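Local structure of EGF family domain-containing protein (Toxoplasma gondii, 4Z80) at residues A[24-29]-A[90-95]; A[253-259]-A[332-338]. The protein probably serves in host-cell invasion as an AMA-family surface antigen that binds a RON2-type peptide, a pairing linked to the parasite's moving junction. All blocks are in the same frame, centred on the assembly; numbering follows the deposited sequence.

Interaction 1 (A[24-29]-A[90-95]); sequences NHVDLI and MAAGAC
The imidazole of H25 lies against the backbone of G93, whose CA sits over one ring face, displaced toward the rim, 3.6 Å from the ring centroid in a CH-pi contact. At the ring's edge stand the CA of C95 and, in plane, a water. C95 N donates to H25 ND1 over 3.1 Å at an N-H...N angle of 153°, reaching the nitrogen 18° out of the ring plane; across the ring, H25 NE2 meets that water, 2.9 Å from its oxygen, and the water in turn donates to A92 O. Both ring nitrogens are therefore engaged, which fixes the ring's rotation. With CG anti to the backbone N (chi1 -168°), the ring reaches across to the 90-95 backbone. G93, which has no side chain, brings its backbone directly against the ring face.

Beyond the ring, V26 O accepts a weak bond from A94 N (2.9 Å) and a firmer one from a second water that also accepts from L28 N. A94 CB packs against V26 CG2, 3.9 Å away, and more loosely against L28 CD2. Further on, D27 OD1 passes 3.6 Å from A92 CB, while its carboxylate is held from outside by S61 and R50. C95 is tied by a disulfide to C344. H25, just past helix 21-24, is the centre of an inverse gamma turn, the tight bend through which the chain passes from that helix toward strand 27-30.

Interaction 2 (A[253-259]-A[332-338]); sequences FECSILS and VTSHTRP
F253, toward the start of helix 252-262, lays its ring against P338: P338 CA stands over one face, 3.8 Å from the ring centroid and 15° off the normal, and P338 CB comes within 3.5 Å of F253 CZ. I257 CG1, one helical turn on, lies over the opposite face, so the ring is sandwiched. At the ring's edge, T336 O approaches F253 CE1 to 3.3 Å; this buried carbonyl has no hydrogen-bonding partner in the model, leaving the aromatic C-H edge as its neighbour.

S256 points at the other segment. Its CB packs on V332 CG1 at 3.6 Å and on T333 O, while its OG turns back to donate to F253 O over 2.6 Å, in the carbonyl plane and on a lone pair. The torsion that puts OG there, chi1 77°, sets it between backbone N and carbonyl carbon. F253 O accepts from I257 N as well, so two donors grip it, and a water donating to both S256 OG and S334 O bridges the segments.

One turn later, S259 OG and S334 OG stand 2.8 Å apart, hydroxyl to hydroxyl, and S259 OG is hydrogen-bonded to L278 O as well.

The helix thus rests on the chain that leaves strand 329-332 for helix 340-343. C255 ties it by disulfide to C289 of strand 289-291, and Y45 of strand 43-51 meets the F253 ring edge-to-face.

Interaction 1 closes before interaction 2 opens along the chain, yet their centres lie only about 10 Å apart and the two touch directly, forming one continuous buried region near the middle of the chain. Segment 332-338 lies between 24-29 and 90-95 on one side and helix 252-262 on the other: T333 OG1 probably bonds to G93 O, and R337 NH1 to N24 O. Strand 43-51 borders both contacts, and segment 332-338 begins at the end of strand 329-332, which pairs with strand 97-98, the strand that follows segment 90-95. The disulfides C95-C344 and C255-C289 add covalent ties, so parts distant in sequence are joined into a single core.

Interaction 1 (A[24-29]-A[90-95])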
# COMPACT_ATOMS: atom_id res chain seq x y z
N ASN A 24 15.18 -9.19 4.07
CA ASN A 24 15.03 -7.79 3.66
C ASN A 24 13.60 -7.26 3.65
O ASN A 24 13.40 -6.06 3.72
CB ASN A 24 15.66 -7.61 2.28
CG ASN A 24 17.15 -7.87 2.31
OD1 ASN A 24 17.78 -7.79 3.36
ND2 ASN A 24 17.73 -8.18 1.16
N HIS A 25 12.62 -8.16 3.60
CA HIS A 25 11.22 -7.77 3.67
C HIS A 25 10.85 -7.65 5.15
O HIS A 25 10.21 -8.52 5.74
CB HIS A 25 10.33 -8.78 2.95
CG HIS A 25 8.93 -8.31 2.73
ND1 HIS A 25 8.63 -7.16 2.02
CD2 HIS A 25 7.74 -8.85 3.08
CE1 HIS A 25 7.32 -7.01 1.97
NE2 HIS A 25 6.76 -8.02 2.60
N VAL A 26 11.28 -6.54 5.73
CA VAL A 26 11.26 -6.38 7.17
C VAL A 26 10.14 -5.46 7.62
O VAL A 26 9.47 -4.81 6.81
CB VAL A 26 12.60 -5.84 7.69
CG1 VAL A 26 13.74 -6.75 7.27
CG2 VAL A 26 12.86 -4.43 7.19
N ASP A 27 9.95 -5.42 8.93
CA ASP A 27 9.03 -4.50 9.57
C ASP A 27 9.85 -3.36 10.13
O ASP A 27 10.51 -3.53 11.15
CB ASP A 27 8.25 -5.20 10.69
CG ASP A 27 7.25 -4.29 11.37
OD1 ASP A 27 6.51 -3.57 10.67
OD2 ASP A 27 7.19 -4.31 12.62
N LEU A 28 9.85 -2.22 9.46
CA LEU A 28 10.60 -1.09 9.96
C LEU A 28 9.68 0.03 10.40
O LEU A 28 8.52 0.11 9.98
CB LEU A 28 11.59 -0.57 8.91
CG LEU A 28 11.09 0.14 7.65
CD1 LEU A 28 10.76 1.62 7.88
CD2 LEU A 28 12.15 0.03 6.55
N ILE A 29 10.21 0.86 11.29
CA ILE A 29 9.54 2.08 11.69
C ILE A 29 10.55 3.22 11.54
O ILE A 29 11.76 3.00 11.65
CB ILE A 29 9.02 2.00 13.13
CG1 ILE A 29 10.13 1.54 14.06
CG2 ILE A 29 7.83 1.04 13.21
CD1 ILE A 29 9.95 1.99 15.45
N MET A 90 -1.09 -2.72 11.54
CA MET A 90 -0.86 -1.97 10.31
C MET A 90 -0.29 -2.90 9.24
O MET A 90 0.35 -3.90 9.55
CB MET A 90 0.09 -0.78 10.56
CG MET A 90 1.47 -1.15 11.05
SD MET A 90 2.37 0.35 11.52
CE MET A 90 3.96 -0.37 11.92
N ALA A 91 -0.55 -2.56 7.98
CA ALA A 91 0.04 -3.28 6.85
C ALA A 91 1.55 -3.08 6.88
O ALA A 91 2.03 -1.95 7.03
CB ALA A 91 -0.55 -2.79 5.54
N ALA A 92 2.30 -4.16 6.74
CA ALA A 92 3.75 -4.14 6.94
C ALA A 92 4.45 -4.92 5.84
O ALA A 92 3.85 -5.78 5.19
CB ALA A 92 4.10 -4.72 8.29
N GLY A 93 5.74 -4.63 5.68
CA GLY A 93 6.59 -5.28 4.70
C GLY A 93 7.36 -4.24 3.92
O GLY A 93 6.77 -3.45 3.18
N ALA A 94 8.67 -4.22 4.07
CA ALA A 94 9.49 -3.14 3.51
C ALA A 94 9.64 -3.15 1.99
O ALA A 94 9.97 -2.11 1.42
CB ALA A 94 10.87 -3.17 4.14
N CYS A 95 9.44 -4.29 1.34
CA CYS A 95 9.58 -4.37 -0.12
C CYS A 95 8.26 -4.13 -0.83
O CYS A 95 7.24 -4.69 -0.45
CB CYS A 95 10.12 -5.74 -0.54
SG CYS A 95 11.80 -6.08 0.01
O HOH W 1 3.87 -7.61 3.02
O HOH W 2 8.09 -2.27 6.73

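Interaction 2 (A[253-259]-A[332-338])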
# COMPACT_ATOMS: atom_id res chain seq x y z
N PHE A 253 8.49 3.83 -3.75
CA PHE A 253 8.95 4.38 -2.48
C PHE A 253 8.42 5.80 -2.25
O PHE A 253 8.03 6.15 -1.14
CB PHE A 253 10.48 4.38 -2.38
CG PHE A 253 10.98 5.09 -1.16
CD1 PHE A 253 10.75 4.57 0.11
CD2 PHE A 253 11.65 6.30 -1.27
CE1 PHE A 253 11.18 5.23 1.23
CE2 PHE A 253 12.10 6.96 -0.15
CZ PHE A 253 11.86 6.43 1.11
N GLU A 254 8.41 6.61 -3.30
CA GLU A 254 7.87 7.96 -3.17
C GLU A 254 6.38 7.91 -2.80
O GLU A 254 5.89 8.74 -2.05
CB GLU A 254 8.10 8.74 -4.46
CG GLU A 254 9.57 9.09 -4.71
CD GLU A 254 10.42 7.92 -5.20
OE1 GLU A 254 9.86 6.90 -5.65
OE2 GLU A 254 11.66 8.03 -5.13
N CYS A 255 5.68 6.90 -3.31
CA CYS A 255 4.28 6.71 -2.95
C CYS A 255 4.15 6.43 -1.45
O CYS A 255 3.25 6.96 -0.79
CB CYS A 255 3.69 5.57 -3.79
SG CYS A 255 1.91 5.32 -3.58
N SER A 256 5.05 5.62 -0.89
CA SER A 256 5.03 5.35 0.55
C SER A 256 5.24 6.64 1.37
O SER A 256 4.68 6.78 2.46
CB SER A 256 6.07 4.29 0.94
OG SER A 256 7.40 4.81 1.00
N ILE A 257 6.03 7.57 0.84
CA ILE A 257 6.27 8.83 1.54
C ILE A 257 4.98 9.62 1.65
O ILE A 257 4.72 10.27 2.68
CB ILE A 257 7.36 9.68 0.83
CG1 ILE A 257 8.74 9.03 1.02
CG2 ILE A 257 7.37 11.13 1.36
CD1 ILE A 257 9.87 9.71 0.23
N LEU A 258 4.15 9.60 0.61
CA LEU A 258 2.86 10.28 0.68
C LEU A 258 2.06 9.74 1.87
O LEU A 258 1.47 10.51 2.62
CB LEU A 258 2.07 10.12 -0.62
CG LEU A 258 0.70 10.81 -0.64
CD1 LEU A 258 0.83 12.32 -0.43
CD2 LEU A 258 -0.03 10.52 -1.95
N SER A 259 2.07 8.43 2.07
CA SER A 259 1.40 7.85 3.23
C SER A 259 2.03 8.26 4.56
O SER A 259 1.34 8.69 5.48
CB SER A 259 1.39 6.32 3.15
OG SER A 259 1.08 5.79 4.44
N VAL A 332 2.14 -1.15 -1.74
CA VAL A 332 3.21 -0.45 -1.05
C VAL A 332 2.81 -0.16 0.38
O VAL A 332 1.79 0.47 0.61
CB VAL A 332 3.50 0.88 -1.78
CG1 VAL A 332 4.53 1.70 -1.05
CG2 VAL A 332 3.94 0.60 -3.22
N THR A 333 3.60 -0.59 1.36
CA THR A 333 3.31 -0.21 2.73
C THR A 333 3.94 1.15 3.06
O THR A 333 4.85 1.63 2.38
CB THR A 333 3.79 -1.26 3.74
OG1 THR A 333 5.22 -1.23 3.85
CG2 THR A 333 3.33 -2.65 3.33
N SER A 334 3.44 1.75 4.12
CA SER A 334 3.90 3.06 4.55
C SER A 334 5.37 3.02 4.91
O SER A 334 6.08 4.02 4.78
CB SER A 334 3.06 3.53 5.75
OG SER A 334 3.26 4.91 6.04
N HIS A 335 5.83 1.85 5.33
CA HIS A 335 7.21 1.66 5.76
C HIS A 335 8.01 0.89 4.70
O HIS A 335 8.58 -0.17 4.96
CB HIS A 335 7.24 0.94 7.11
CG HIS A 335 6.64 1.74 8.23
ND1 HIS A 335 5.39 1.48 8.76
CD2 HIS A 335 7.13 2.79 8.93
CE1 HIS A 335 5.14 2.33 9.73
NE2 HIS A 335 6.18 3.14 9.86
N THR A 336 8.04 1.44 3.50
CA THR A 336 8.84 0.88 2.42
C THR A 336 10.29 1.32 2.59
O THR A 336 10.55 2.48 2.91
CB THR A 336 8.28 1.34 1.06
OG1 THR A 336 6.97 0.78 0.88
CG2 THR A 336 9.17 0.90 -0.09
N ARG A 337 11.24 0.41 2.38
CA ARG A 337 12.65 0.73 2.61
C ARG A 337 13.19 1.51 1.40
O ARG A 337 12.88 1.20 0.25
CB ARG A 337 13.48 -0.53 2.90
CG ARG A 337 13.45 -1.65 1.85
CD ARG A 337 14.17 -2.90 2.36
NE ARG A 337 15.53 -2.58 2.80
CZ ARG A 337 16.23 -3.25 3.71
NH1 ARG A 337 15.74 -4.33 4.31
NH2 ARG A 337 17.45 -2.83 4.02
N PRO A 338 13.96 2.57 1.68
CA PRO A 338 14.40 3.48 0.61
C PRO A 338 15.47 2.88 -0.28
O PRO A 338 15.75 3.41 -1.36
CB PRO A 338 14.93 4.69 1.40
CG PRO A 338 15.34 4.15 2.70
CD PRO A 338 14.37 3.05 3.01
O HOH W 3 7.77 6.19 3.49